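Local structure of SnoaL-like domain-containing protein (Burkholderia xenovorans LB400, 3EN8) at residues W15-G21 / K61-V67; F23-H27 / L51-S56. The protein is of unknown function but carries a SnoaL-like fold of the NTF2 superfamily and binds a calcium ion in the crystal. One frame throughout, in Å; residues are numbered along the deposited sequence. Where two conformers were deposited one is given.

From the N terminus, the chain runs through helix 3-20, turns at Gly21 and enters the short helix 23-26, so the first halves of both contacts come almost back to back. It then builds strands 34-38 and 43-46 before helix 48-57, where 51-56 returns to 23-27 and closes the shorter loop as contact 2. Contact 1 closes the longer one when 61-67, leading into strand 64-73, reaches back to 15-21; contact 2 lies wholly within that span. Together they tie the long helix to an outer strand of the sheet and the two shorter helices to each other. Ser18 and Glu26, hydrogen-bonded through their side chains, join the contacts directly.

Contact 1 (W15-G21 / K61-V67); sequences WQASAAG and KPAGFEV
Phe65 points from the strand toward the end of helix 3-20 and meets Trp15, Ser18 and Ala19 with different parts of its side chain. Phe65 CZ comes 3.6 Å from Trp15 CE3, the two side chains crossing at about a right angle. The carbonyl Trp15 O and the amide Ala19 N, bonded to each other within the helix, lie over one face of the phenyl ring, displaced toward its rim. With CG anti to the backbone N (chi1 -174°), the ring is carried toward the tryptophan, while Phe65 CB stays against the methyl of Ala19, 3.7 Å from Ala19 CB. Val67 extends this apolar packing: Val67 CG2 lies 3.9 Å from Trp15 CB.

This is the long N-terminal helix lying on the curved sheet of the NTF2-like fold; here helix 15-20 and strand 64-67 run nearly antiparallel, 165° between their directions and 8.4 Å apart at closest approach. Tyr81 of the next strand meets the rings of both Trp15 and Phe65, extending the aromatic cluster.

The other end, where Lys61 and Ala20 are exposed, is the solvent side. No direct hydrogen bond joins the segments; instead one water donates to Ala19 O and Pro62 O, 2.8 Å from each. Pro62 CD sits 3.3 Å from Ser18 O. Lys61 runs extended past the helix terminus, Lys61 CG 3.6 Å from Gly21 CA. Gly21, with phi 75°, is the C' residue of the Schellman motif that ends the helix, and the lysine's methylene chain passes close by it toward the last carbonyls, Lys61 CE lying 3.1 Å from Ala19 O.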
loop_
_atom_site.group_PDB
_atom_site.type_symbol
_atom_site.label_atom_id
_atom_site.label_comp_id
_atom_site.label_asym_id
_atom_site.label_seq_id
_atom_site.Cartn_x
_atom_site.Cartn_y
_atom_site.Cartn_z
ATOM N N TRP A 15 -10.790 -4.844 11.691
ATOM C CA TRP A 15 -9.477 -4.574 12.269
ATOM C C TRP A 15 -9.515 -4.769 13.775
ATOM O O TRP A 15 -8.538 -5.194 14.387
ATOM C CB TRP A 15 -8.964 -3.167 11.932
ATOM C CG TRP A 15 -8.729 -3.030 10.448
ATOM C CD1 TRP A 15 -9.283 -2.115 9.646
ATOM C CD2 TRP A 15 -7.930 -3.894 9.608
ATOM N NE1 TRP A 15 -8.881 -2.326 8.324
ATOM C CE2 TRP A 15 -8.043 -3.406 8.288
ATOM C CE3 TRP A 15 -7.125 -5.030 9.845
ATOM C CZ2 TRP A 15 -7.410 -4.020 7.209
ATOM C CZ3 TRP A 15 -6.484 -5.604 8.790
ATOM C CH2 TRP A 15 -6.653 -5.115 7.480
ATOM N N GLN A 16 -10.661 -4.465 14.364
ATOM C CA GLN A 16 -10.848 -4.733 15.792
ATOM C C GLN A 16 -10.719 -6.211 16.063
ATOM O O GLN A 16 -10.157 -6.651 17.089
ATOM C CB GLN A 16 -12.223 -4.247 16.277
ATOM C CG GLN A 16 -12.324 -2.735 16.398
ATOM C CD GLN A 16 -11.511 -2.170 17.565
ATOM O OE1 GLN A 16 -10.978 -2.914 18.394
ATOM N NE2 GLN A 16 -11.443 -0.843 17.647
ATOM N N ALA A 17 -11.278 -6.977 15.152
ATOM C CA ALA A 17 -11.253 -8.447 15.269
ATOM C C ALA A 17 -9.835 -8.956 15.165
ATOM O O ALA A 17 -9.404 -9.879 15.912
ATOM C CB ALA A 17 -12.132 -9.102 14.238
ATOM N N SER A 18 -9.091 -8.328 14.269
ATOM C CA SER A 18 -7.698 -8.711 14.043
ATOM C C SER A 18 -6.838 -8.424 15.284
ATOM O O SER A 18 -5.990 -9.231 15.680
ATOM C CB SER A 18 -7.166 -7.998 12.792
ATOM O OG SER A 18 -5.834 -8.353 12.512
ATOM N N ALA A 19 -7.067 -7.272 15.897
ATOM C CA ALA A 19 -6.330 -6.888 17.118
ATOM C C ALA A 19 -6.670 -7.842 18.271
ATOM O O ALA A 19 -5.814 -8.181 19.080
ATOM C CB ALA A 19 -6.622 -5.453 17.504
ATOM N N ALA A 20 -7.919 -8.290 18.283
ATOM C CA ALA A 20 -8.503 -9.071 19.389
ATOM C C ALA A 20 -8.203 -10.548 19.225
ATOM O O ALA A 20 -8.291 -11.344 20.177
ATOM C CB ALA A 20 -9.996 -8.848 19.464
ATOM N N GLY A 21 -7.802 -10.905 18.011
ATOM C CA GLY A 21 -7.484 -12.302 17.688
ATOM C C GLY A 21 -8.739 -13.135 17.542
ATOM O O GLY A 21 -8.741 -14.351 17.730
ATOM N N LYS A 61 -2.583 -14.174 16.550
ATOM C CA LYS A 61 -2.926 -12.845 17.067
ATOM C C LYS A 61 -1.687 -11.960 17.284
ATOM O O LYS A 61 -0.728 -12.374 17.934
ATOM C CB LYS A 61 -3.684 -12.974 18.388
ATOM C CG LYS A 61 -4.188 -11.651 18.926
ATOM C CD LYS A 61 -4.485 -11.755 20.384
ATOM C CE LYS A 61 -4.766 -10.402 20.990
ATOM N NZ LYS A 61 -5.123 -10.570 22.421
ATOM N N PRO A 62 -1.708 -10.727 16.765
ATOM C CA PRO A 62 -0.564 -9.843 17.015
ATOM C C PRO A 62 -0.455 -9.372 18.483
ATOM O O PRO A 62 -1.461 -9.195 19.152
ATOM C CB PRO A 62 -0.848 -8.675 16.091
ATOM C CG PRO A 62 -2.308 -8.629 15.974
ATOM C CD PRO A 62 -2.765 -10.046 15.989
ATOM N N ALA A 63 0.773 -9.232 18.979
ATOM C CA ALA A 63 1.002 -8.732 20.351
ATOM C C ALA A 63 0.632 -7.253 20.451
ATOM O O ALA A 63 0.372 -6.716 21.530
ATOM C CB ALA A 63 2.484 -8.971 20.809
ATOM N N GLY A 64 0.642 -6.608 19.286
ATOM C CA GLY A 64 0.398 -5.174 19.154
ATOM C C GLY A 64 -0.211 -4.876 17.793
ATOM O O GLY A 64 0.210 -5.433 16.800
ATOM N N PHE A 65 -1.196 -3.988 17.795
ATOM C CA PHE A 65 -2.007 -3.625 16.588
ATOM C C PHE A 65 -2.539 -2.218 16.717
ATOM O O PHE A 65 -3.075 -1.829 17.772
ATOM C CB PHE A 65 -3.185 -4.588 16.400
ATOM C CG PHE A 65 -3.963 -4.355 15.120
ATOM C CD1 PHE A 65 -4.856 -3.321 15.027
ATOM C CD2 PHE A 65 -3.776 -5.178 14.032
ATOM C CE1 PHE A 65 -5.567 -3.092 13.840
ATOM C CE2 PHE A 65 -4.486 -4.954 12.842
ATOM C CZ PHE A 65 -5.364 -3.912 12.759
ATOM N N GLU A 66 -2.373 -1.445 15.640
ATOM C CA GLU A 66 -2.909 -0.081 15.599
ATOM C C GLU A 66 -3.173 0.355 14.169
ATOM O O GLU A 66 -2.329 0.209 13.285
ATOM C CB GLU A 66 -1.915 0.862 16.275
ATOM C CG GLU A 66 -2.182 2.327 16.217
ATOM C CD GLU A 66 -1.053 3.083 16.923
ATOM O OE1 GLU A 66 0.119 2.978 16.485
ATOM O OE2 GLU A 66 -1.339 3.744 17.932
ATOM N N VAL A 67 -4.372 0.862 13.941
ATOM C CA VAL A 67 -4.692 1.405 12.607
ATOM C C VAL A 67 -4.114 2.803 12.496
ATOM O O VAL A 67 -4.248 3.639 13.417
ATOM C CB VAL A 67 -6.197 1.434 12.314
ATOM C CG1 VAL A 67 -6.462 2.147 10.946
ATOM C CG2 VAL A 67 -6.764 -0.007 12.282
HETATM O O HOH W 1 -3.255 -7.106 19.155
#

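Contact 2 (F23-H27 / L51-S56); sequences FDAEH and LQALRS
Two short helices of the NTF2-like fold, 23-26 and 48-57, face each other here beside the sheet, with His27 and Gln52 between them. The imidazole lies over the backbone of the second helix: Gln52 CA sits over the face of the His27 ring, 3.6 Å from its centroid, in a CH-pi contact. The ring's rotation is fixed by its own segment, because His27 ND1 donates to Phe23 O at 2.7 Å, with the acceptor close to the ring plane. Gln52 leaves the helix with CG anti to the backbone N and extends across to Asp24, its amide turned only 19° from the imidazole plane. A second CH-pi contact puts Ser56 CA over the Phe23 ring, 3.9 Å from its centroid.

Arg55 passes the far edge of the imidazole, Arg55 CD in the ring plane and 3.3 Å from His27 NE2. The guanidinium is held mainly by outside partners: NH1 bonds to Tyr30, and NH2 to Glu106 and Gln108. Glu26 OE2 is near but bonds to Ser18 instead, so its charge could still favour the arginine's at a distance. Gln52 NE2 donates to Asp24 OD1 at 2.8 Å, fairly straight at 162° and meeting the oxygen on its anti side, 20° out of the carboxylate plane.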
loop_
_atom_site.group_PDB
_atom_site.type_symbol
_atom_site.label_atom_id
_atom_site.label_comp_id
_atom_site.label_asym_id
_atom_site.label_seq_id
_atom_site.Cartn_x
_atom_site.Cartn_y
_atom_site.Cartn_z
ATOM N N PHE A 23 -10.646 -14.648 15.170
ATOM C CA PHE A 23 -10.350 -15.039 13.779
ATOM C C PHE A 23 -11.628 -15.221 12.991
ATOM O O PHE A 23 -11.660 -14.986 11.786
ATOM C CB PHE A 23 -9.499 -16.305 13.713
ATOM C CG PHE A 23 -8.183 -16.167 14.415
ATOM C CD1 PHE A 23 -7.204 -15.338 13.912
ATOM C CD2 PHE A 23 -7.932 -16.853 15.579
ATOM C CE1 PHE A 23 -5.990 -15.196 14.581
ATOM C CE2 PHE A 23 -6.721 -16.713 16.236
ATOM C CZ PHE A 23 -5.759 -15.881 15.723
ATOM N N ASP A 24 -12.699 -15.563 13.695
ATOM C CA ASP A 24 -14.000 -15.724 13.034
ATOM C C ASP A 24 -14.460 -14.350 12.569
ATOM O O ASP A 24 -14.810 -14.144 11.411
ATOM C CB ASP A 24 -15.063 -16.331 13.963
ATOM C CG ASP A 24 -14.988 -17.838 14.045
ATOM O OD1 ASP A 24 -14.281 -18.452 13.216
ATOM O OD2 ASP A 24 -15.643 -18.411 14.960
ATOM N N ALA A 25 -14.436 -13.412 13.497
ATOM C CA ALA A 25 -14.927 -12.057 13.224
ATOM C C ALA A 25 -14.054 -11.417 12.157
ATOM O O ALA A 25 -14.524 -10.681 11.290
ATOM C CB ALA A 25 -14.956 -11.196 14.505
ATOM N N GLU A 26 -12.779 -11.758 12.223
ATOM C CA GLU A 26 -11.777 -11.200 11.324
ATOM C C GLU A 26 -12.031 -11.620 9.889
ATOM O O GLU A 26 -11.561 -10.971 8.965
ATOM C CB GLU A 26 -10.368 -11.602 11.744
ATOM C CG GLU A 26 -9.279 -10.932 10.955
ATOM C CD GLU A 26 -7.891 -11.375 11.354
ATOM O OE1 GLU A 26 -7.775 -12.260 12.205
ATOM O OE2 GLU A 26 -6.925 -10.798 10.826
ATOM N N HIS A 27 -12.776 -12.709 9.701
ATOM C CA HIS A 27 -12.939 -13.229 8.345
ATOM C C HIS A 27 -14.343 -13.129 7.829
ATOM O O HIS A 27 -14.656 -13.573 6.740
ATOM C CB HIS A 27 -12.300 -14.606 8.206
ATOM C CG HIS A 27 -10.818 -14.540 8.346
ATOM N ND1 HIS A 27 -10.199 -14.534 9.576
ATOM C CD2 HIS A 27 -9.837 -14.372 7.430
ATOM C CE1 HIS A 27 -8.892 -14.412 9.405
ATOM N NE2 HIS A 27 -8.647 -14.302 8.117
ATOM N N LEU A 51 -7.689 -18.818 4.229
ATOM C CA LEU A 51 -7.084 -17.574 4.720
ATOM C C LEU A 51 -7.139 -17.526 6.249
ATOM O O LEU A 51 -6.158 -17.239 6.924
ATOM C CB LEU A 51 -7.796 -16.344 4.124
ATOM C CG LEU A 51 -7.144 -14.998 4.424
ATOM C CD1 LEU A 51 -5.694 -14.940 3.923
ATOM C CD2 LEU A 51 -8.024 -13.882 3.826
ATOM N N GLN A 52 -8.289 -17.897 6.780
ATOM C CA GLN A 52 -8.502 -17.859 8.228
ATOM C C GLN A 52 -7.626 -18.882 8.946
ATOM O O GLN A 52 -7.056 -18.605 10.012
ATOM C CB GLN A 52 -9.959 -18.100 8.580
ATOM C CG GLN A 52 -10.186 -18.228 10.069
ATOM C CD GLN A 52 -11.647 -18.140 10.477
ATOM O OE1 GLN A 52 -12.535 -17.763 9.691
ATOM N NE2 GLN A 52 -11.900 -18.491 11.719
ATOM N N ALA A 53 -7.544 -20.071 8.365
ATOM C CA ALA A 53 -6.823 -21.182 8.992
ATOM C C ALA A 53 -5.347 -20.856 9.001
ATOM O O ALA A 53 -4.633 -21.077 9.990
ATOM C CB ALA A 53 -7.083 -22.511 8.260
ATOM N N LEU A 54 -4.893 -20.269 7.903
ATOM C CA LEU A 54 -3.469 -19.960 7.759
ATOM C C LEU A 54 -3.101 -18.868 8.752
ATOM O O LEU A 54 -2.104 -18.976 9.467
ATOM C CB LEU A 54 -3.100 -19.573 6.322
ATOM C CG LEU A 54 -3.067 -20.731 5.321
ATOM C CD1 LEU A 54 -2.891 -20.206 3.879
ATOM C CD2 LEU A 54 -1.979 -21.779 5.685
ATOM N N ARG A 55 -3.946 -17.843 8.845
ATOM C CA ARG A 55 -3.645 -16.711 9.745
ATOM C C ARG A 55 -3.688 -17.149 11.210
ATOM O O ARG A 55 -2.911 -16.679 12.050
ATOM C CB ARG A 55 -4.597 -15.536 9.523
ATOM C CG ARG A 55 -4.242 -14.710 8.268
ATOM C CD ARG A 55 -5.353 -13.732 7.928
ATOM N NE ARG A 55 -5.003 -12.825 6.848
ATOM C CZ ARG A 55 -5.888 -12.016 6.281
ATOM N NH1 ARG A 55 -7.130 -12.040 6.696
ATOM N NH2 ARG A 55 -5.516 -11.167 5.338
ATOM N N SER A 56 -4.591 -18.076 11.483
ATOM C CA SER A 56 -4.887 -18.494 12.867
ATOM C C SER A 56 -3.749 -19.339 13.381
ATOM O O SER A 56 -3.502 -19.453 14.592
ATOM C CB SER A 56 -6.181 -19.305 12.943
ATOM O OG SER A 56 -7.288 -18.438 12.947
#